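Local coordinates for protein inositol-1-monophosphatase (Thermotoga maritima, PDB 2P3N) that removes phosphate from inositol monophosphates and fructose 1,6-bisphosphate with the help of magnesium, working as a homotetramer of broad substrate specificity, at residues L4-L18 / L108-Y121. Residues are numbered along the deposited sequence; the frame is centred on the assembly and turned at random.
Sequences LDFSIKLLRKVGHLL and LGVVHAPALNETLY
Arg12 reaches from helix 4-18 across to His112 and Thr119, which sit on adjacent antiparallel strands of the large mixed sheet in this inositol monophosphatase fold. The helix packs on one face of the β-hairpin, its axis 8.5 Å from that of strand 108-113 and running nearly along it. Beyond Arg12 CB, CG lies over a face of the His112 imidazole, 4.0 Å from the ring centroid, a CH-pi contact. From CG to NE the chain is extended, which carries CD past the ring and brings NE to Thr119 OG1 at 3.1 Å, nearly in the guanidinium plane (N-H...O 160°). NH2 adds a weak bond to the same oxygen but also donates to Asn131 O of a second subunit, and NH1 forms a salt bridge with Glu133 of that subunit, so one side chain joins helix, hairpin and neighbouring subunit. Ile8 CG2 lies over one face of the guanidinium, toward its rim. The CD1 methyl of Ile8 stands almost exactly over the centre of the Tyr121 ring, 3.8 Å from its centroid, and Leu4 CD1 comes to 3.7 Å from Tyr121 CD2. Toward the helix segment's C-terminal end the backbones come close at Gly15, whose O lies 3.6 Å from Pro114 CB. The His112 ring is gripped at both nitrogens: ND1 shares a hydrogen bond with Thr119 OG1 (2.9 Å), and NE2 meets, in the ring plane, a water that donates to Arg12 O at 2.7 Å.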
loop_
_atom_site.group_PDB
_atom_site.type_symbol
_atom_site.label_atom_id
_atom_site.label_comp_id
_atom_site.label_asym_id
_atom_site.label_seq_id
_atom_site.Cartn_x
_atom_site.Cartn_y
_atom_site.Cartn_z
ATOM N N LEU A 4 22.752 -3.212 7.873
ATOM C CA LEU A 4 21.748 -3.155 6.811
ATOM C C LEU A 4 20.328 -3.179 7.374
ATOM O O LEU A 4 19.512 -2.332 7.035
ATOM C CB LEU A 4 21.924 -4.325 5.843
ATOM C CG LEU A 4 20.882 -4.433 4.731
ATOM C CD1 LEU A 4 21.085 -3.318 3.701
ATOM C CD2 LEU A 4 21.006 -5.791 4.069
ATOM N N ASP A 5 20.053 -4.149 8.241
ATOM C CA ASP A 5 18.737 -4.318 8.850
ATOM C C ASP A 5 18.318 -3.085 9.656
ATOM O O ASP A 5 17.150 -2.665 9.637
ATOM C CB ASP A 5 18.757 -5.552 9.758
ATOM C CG ASP A 5 17.368 -6.001 10.169
ATOM O OD1 ASP A 5 17.123 -6.201 11.384
ATOM O OD2 ASP A 5 16.526 -6.161 9.266
ATOM N N PHE A 6 19.288 -2.532 10.379
ATOM C CA PHE A 6 19.116 -1.345 11.211
ATOM C C PHE A 6 18.702 -0.176 10.331
ATOM O O PHE A 6 17.806 0.589 10.666
ATOM C CB PHE A 6 20.454 -1.031 11.894
ATOM C CG PHE A 6 20.549 0.354 12.469
ATOM C CD1 PHE A 6 20.111 0.621 13.761
ATOM C CD2 PHE A 6 21.092 1.395 11.719
ATOM C CE1 PHE A 6 20.216 1.916 14.302
ATOM C CE2 PHE A 6 21.201 2.693 12.243
ATOM C CZ PHE A 6 20.763 2.954 13.535
ATOM N N SER A 7 19.381 -0.055 9.200
ATOM C CA SER A 7 19.140 1.007 8.242
ATOM C C SER A 7 17.762 0.900 7.610
ATOM O O SER A 7 17.050 1.891 7.467
ATOM C CB SER A 7 20.216 0.954 7.156
ATOM O OG SER A 7 21.508 1.098 7.728
ATOM N N ILE A 8 17.396 -0.310 7.213
ATOM C CA ILE A 8 16.100 -0.549 6.603
ATOM C C ILE A 8 14.982 -0.175 7.567
ATOM O O ILE A 8 14.080 0.592 7.210
ATOM C CB ILE A 8 15.947 -2.022 6.207
ATOM C CG1 ILE A 8 16.933 -2.345 5.080
ATOM C CG2 ILE A 8 14.514 -2.310 5.770
ATOM C CD1 ILE A 8 17.071 -3.829 4.777
ATOM N N LYS A 9 15.044 -0.701 8.786
ATOM C CA LYS A 9 14.015 -0.418 9.771
ATOM C C LYS A 9 13.962 1.037 10.207
ATOM O O LYS A 9 12.901 1.546 10.541
ATOM C CB LYS A 9 14.210 -1.323 10.979
ATOM C CG LYS A 9 14.195 -2.777 10.578
ATOM C CD LYS A 9 14.212 -3.715 11.759
ATOM C CE LYS A 9 14.079 -5.132 11.260
ATOM N NZ LYS A 9 14.301 -6.124 12.330
ATOM N N LEU A 10 15.108 1.704 10.192
ATOM C CA LEU A 10 15.203 3.105 10.596
ATOM C C LEU A 10 14.557 3.987 9.549
ATOM O O LEU A 10 13.749 4.852 9.864
ATOM C CB LEU A 10 16.665 3.529 10.730
ATOM C CG LEU A 10 17.165 4.356 11.911
ATOM C CD1 LEU A 10 18.472 4.998 11.474
ATOM C CD2 LEU A 10 16.171 5.421 12.338
ATOM N N LEU A 11 14.930 3.787 8.294
ATOM C CA LEU A 11 14.357 4.603 7.240
ATOM C C LEU A 11 12.878 4.312 7.061
ATOM O O LEU A 11 12.119 5.191 6.670
ATOM C CB LEU A 11 15.097 4.385 5.916
ATOM C CG LEU A 11 16.580 4.767 5.854
ATOM C CD1 LEU A 11 16.824 5.445 4.533
ATOM C CD2 LEU A 11 16.975 5.677 7.002
ATOM N N ARG A 12 12.475 3.078 7.348
ATOM C CA ARG A 12 11.078 2.710 7.213
ATOM C C ARG A 12 10.248 3.370 8.294
ATOM O O ARG A 12 9.097 3.726 8.062
ATOM C CB ARG A 12 10.910 1.192 7.251
ATOM C CG ARG A 12 11.085 0.542 5.884
ATOM C CD ARG A 12 11.040 -0.970 5.929
ATOM N NE ARG A 12 11.052 -1.519 4.579
ATOM C CZ ARG A 12 11.035 -2.817 4.288
ATOM N NH1 ARG A 12 11.010 -3.725 5.256
ATOM N NH2 ARG A 12 11.034 -3.212 3.019
ATOM N N LYS A 13 10.843 3.565 9.464
ATOM C CA LYS A 13 10.151 4.197 10.582
ATOM C C LYS A 13 10.064 5.712 10.342
ATOM O O LYS A 13 8.993 6.316 10.437
ATOM C CB LYS A 13 10.907 3.915 11.883
ATOM C CG LYS A 13 10.211 4.383 13.154
ATOM C CD LYS A 13 11.220 4.445 14.296
ATOM C CE LYS A 13 10.577 4.763 15.653
ATOM N NZ LYS A 13 9.795 3.623 16.220
ATOM N N VAL A 14 11.200 6.316 10.023
ATOM C CA VAL A 14 11.244 7.742 9.760
ATOM C C VAL A 14 10.353 8.082 8.565
ATOM O O VAL A 14 9.726 9.144 8.521
ATOM C CB VAL A 14 12.690 8.195 9.481
ATOM C CG1 VAL A 14 12.733 9.692 9.241
ATOM C CG2 VAL A 14 13.582 7.820 10.656
ATOM N N GLY A 15 10.285 7.174 7.600
ATOM C CA GLY A 15 9.458 7.414 6.429
ATOM C C GLY A 15 8.048 7.814 6.800
ATOM O O GLY A 15 7.413 8.612 6.100
ATOM N N HIS A 16 7.550 7.272 7.910
ATOM C CA HIS A 16 6.197 7.576 8.369
ATOM C C HIS A 16 6.046 8.995 8.901
ATOM O O HIS A 16 4.974 9.592 8.795
ATOM C CB HIS A 16 5.776 6.574 9.438
ATOM C CG HIS A 16 5.586 5.191 8.911
ATOM N ND1 HIS A 16 4.605 4.874 7.996
ATOM C CD2 HIS A 16 6.268 4.045 9.147
ATOM C CE1 HIS A 16 4.694 3.593 7.689
ATOM N NE2 HIS A 16 5.695 3.066 8.373
ATOM N N LEU A 17 7.112 9.532 9.485
ATOM C CA LEU A 17 7.063 10.883 10.004
ATOM C C LEU A 17 6.943 11.814 8.818
ATOM O O LEU A 17 6.280 12.839 8.899
ATOM C CB LEU A 17 8.333 11.213 10.775
ATOM C CG LEU A 17 8.557 12.713 10.938
ATOM C CD1 LEU A 17 7.546 13.259 11.915
ATOM C CD2 LEU A 17 9.966 12.977 11.410
ATOM N N LEU A 18 7.595 11.455 7.715
ATOM C CA LEU A 18 7.559 12.273 6.510
ATOM C C LEU A 18 6.175 12.247 5.886
ATOM O O LEU A 18 5.738 13.234 5.297
ATOM C CB LEU A 18 8.579 11.777 5.474
ATOM C CG LEU A 18 10.072 11.935 5.780
ATOM C CD1 LEU A 18 10.875 11.459 4.601
ATOM C CD2 LEU A 18 10.392 13.378 6.070
ATOM N N LEU A 108 27.417 -0.223 2.319
ATOM C CA LEU A 108 25.992 -0.463 2.462
ATOM C C LEU A 108 25.203 0.737 1.961
ATOM O O LEU A 108 25.629 1.876 2.108
ATOM C CB LEU A 108 25.708 -0.712 3.947
ATOM C CG LEU A 108 24.339 -0.978 4.567
ATOM C CD1 LEU A 108 24.557 -1.249 6.044
ATOM C CD2 LEU A 108 23.389 0.200 4.379
ATOM N N GLY A 109 24.046 0.474 1.368
ATOM C CA GLY A 109 23.213 1.552 0.875
ATOM C C GLY A 109 21.740 1.201 0.981
ATOM O O GLY A 109 21.342 0.061 0.762
ATOM N N VAL A 110 20.920 2.170 1.346
ATOM C CA VAL A 110 19.492 1.927 1.433
ATOM C C VAL A 110 18.747 3.199 1.057
ATOM O O VAL A 110 19.114 4.296 1.483
ATOM C CB VAL A 110 19.080 1.425 2.844
ATOM C CG1 VAL A 110 19.824 2.183 3.903
ATOM C CG2 VAL A 110 17.582 1.577 3.036
ATOM N N VAL A 111 17.735 3.045 0.206
ATOM C CA VAL A 111 16.909 4.166 -0.249
ATOM C C VAL A 111 15.464 3.773 0.049
ATOM O O VAL A 111 15.025 2.683 -0.315
ATOM C CB VAL A 111 17.065 4.424 -1.786
ATOM C CG1 VAL A 111 16.185 5.587 -2.223
ATOM C CG2 VAL A 111 18.500 4.728 -2.122
ATOM N N HIS A 112 14.728 4.645 0.723
ATOM C CA HIS A 112 13.342 4.337 1.054
ATOM C C HIS A 112 12.353 5.427 0.639
ATOM O O HIS A 112 12.295 6.489 1.255
ATOM C CB HIS A 112 13.203 4.051 2.557
ATOM C CG HIS A 112 11.792 3.795 2.990
ATOM N ND1 HIS A 112 11.050 2.736 2.518
ATOM C CD2 HIS A 112 10.976 4.484 3.825
ATOM C CE1 HIS A 112 9.838 2.782 3.042
ATOM N NE2 HIS A 112 9.767 3.832 3.839
ATOM N N ALA A 113 11.589 5.148 -0.419
ATOM C CA ALA A 113 10.581 6.073 -0.918
ATOM C C ALA A 113 9.330 5.726 -0.134
ATOM O O ALA A 113 8.653 4.739 -0.419
ATOM C CB ALA A 113 10.357 5.863 -2.398
ATOM N N PRO A 114 9.006 6.548 0.871
ATOM C CA PRO A 114 7.844 6.379 1.757
ATOM C C PRO A 114 6.471 6.282 1.097
ATOM O O PRO A 114 5.733 5.329 1.332
ATOM C CB PRO A 114 7.945 7.588 2.695
ATOM C CG PRO A 114 9.423 7.974 2.638
ATOM C CD PRO A 114 9.729 7.797 1.182
ATOM N N ALA A 115 6.119 7.269 0.281
ATOM C CA ALA A 115 4.810 7.271 -0.369
ATOM C C ALA A 115 4.631 6.124 -1.351
ATOM O O ALA A 115 3.515 5.819 -1.756
ATOM C CB ALA A 115 4.571 8.612 -1.089
ATOM N N LEU A 116 5.726 5.482 -1.731
ATOM C CA LEU A 116 5.633 4.403 -2.691
ATOM C C LEU A 116 5.788 3.044 -2.048
ATOM O O LEU A 116 5.475 2.034 -2.666
ATOM C CB LEU A 116 6.710 4.561 -3.774
ATOM C CG LEU A 116 6.770 5.836 -4.621
ATOM C CD1 LEU A 116 7.892 5.698 -5.641
ATOM C CD2 LEU A 116 5.441 6.068 -5.331
ATOM N N ASN A 117 6.267 3.029 -0.807
ATOM C CA ASN A 117 6.526 1.785 -0.089
ATOM C C ASN A 117 7.567 0.954 -0.839
ATOM O O ASN A 117 7.446 -0.259 -0.986
ATOM C CB ASN A 117 5.241 0.988 0.105
ATOM C CG ASN A 117 4.465 1.450 1.305
ATOM O OD1 ASN A 117 4.918 1.303 2.436
ATOM N ND2 ASN A 117 3.299 2.030 1.070
ATOM N N GLU A 118 8.598 1.634 -1.317
ATOM C CA GLU A 118 9.669 0.978 -2.033
ATOM C C GLU A 118 10.942 1.132 -1.239
ATOM O O GLU A 118 11.340 2.244 -0.903
ATOM C CB GLU A 118 9.850 1.612 -3.400
ATOM C CG GLU A 118 8.609 1.526 -4.257
ATOM C CD GLU A 118 8.831 2.077 -5.640
ATOM O OE1 GLU A 118 8.083 1.660 -6.554
ATOM O OE2 GLU A 118 9.744 2.925 -5.808
ATOM N N THR A 119 11.567 0.008 -0.916
ATOM C CA THR A 119 12.808 0.031 -0.171
ATOM C C THR A 119 13.847 -0.748 -0.964
ATOM O O THR A 119 13.815 -1.976 -1.032
ATOM C CB THR A 119 12.670 -0.599 1.240
ATOM O OG1 THR A 119 11.514 -0.069 1.907
ATOM C CG2 THR A 119 13.908 -0.246 2.086
ATOM N N LEU A 120 14.761 -0.003 -1.575
ATOM C CA LEU A 120 15.830 -0.571 -2.365
ATOM C C LEU A 120 17.101 -0.501 -1.525
ATOM O O LEU A 120 17.392 0.528 -0.924
ATOM C CB LEU A 120 15.975 0.229 -3.661
ATOM C CG LEU A 120 14.653 0.247 -4.434
ATOM C CD1 LEU A 120 13.878 1.489 -4.055
ATOM C CD2 LEU A 120 14.903 0.230 -5.930
ATOM N N TYR A 121 17.846 -1.599 -1.457
ATOM C CA TYR A 121 19.076 -1.613 -0.673
ATOM C C TYR A 121 20.101 -2.599 -1.199
ATOM O O TYR A 121 19.788 -3.492 -1.977
ATOM C CB TYR A 121 18.780 -1.949 0.787
ATOM C CG TYR A 121 17.961 -3.198 0.956
ATOM C CD1 TYR A 121 16.577 -3.173 0.801
ATOM C CD2 TYR A 121 18.574 -4.420 1.214
ATOM C CE1 TYR A 121 15.821 -4.338 0.897
ATOM C CE2 TYR A 121 17.831 -5.592 1.309
ATOM C CZ TYR A 121 16.457 -5.543 1.149
ATOM O OH TYR A 121 15.732 -6.702 1.231
HETATM O O HOH W 1 8.045 4.341 5.670
#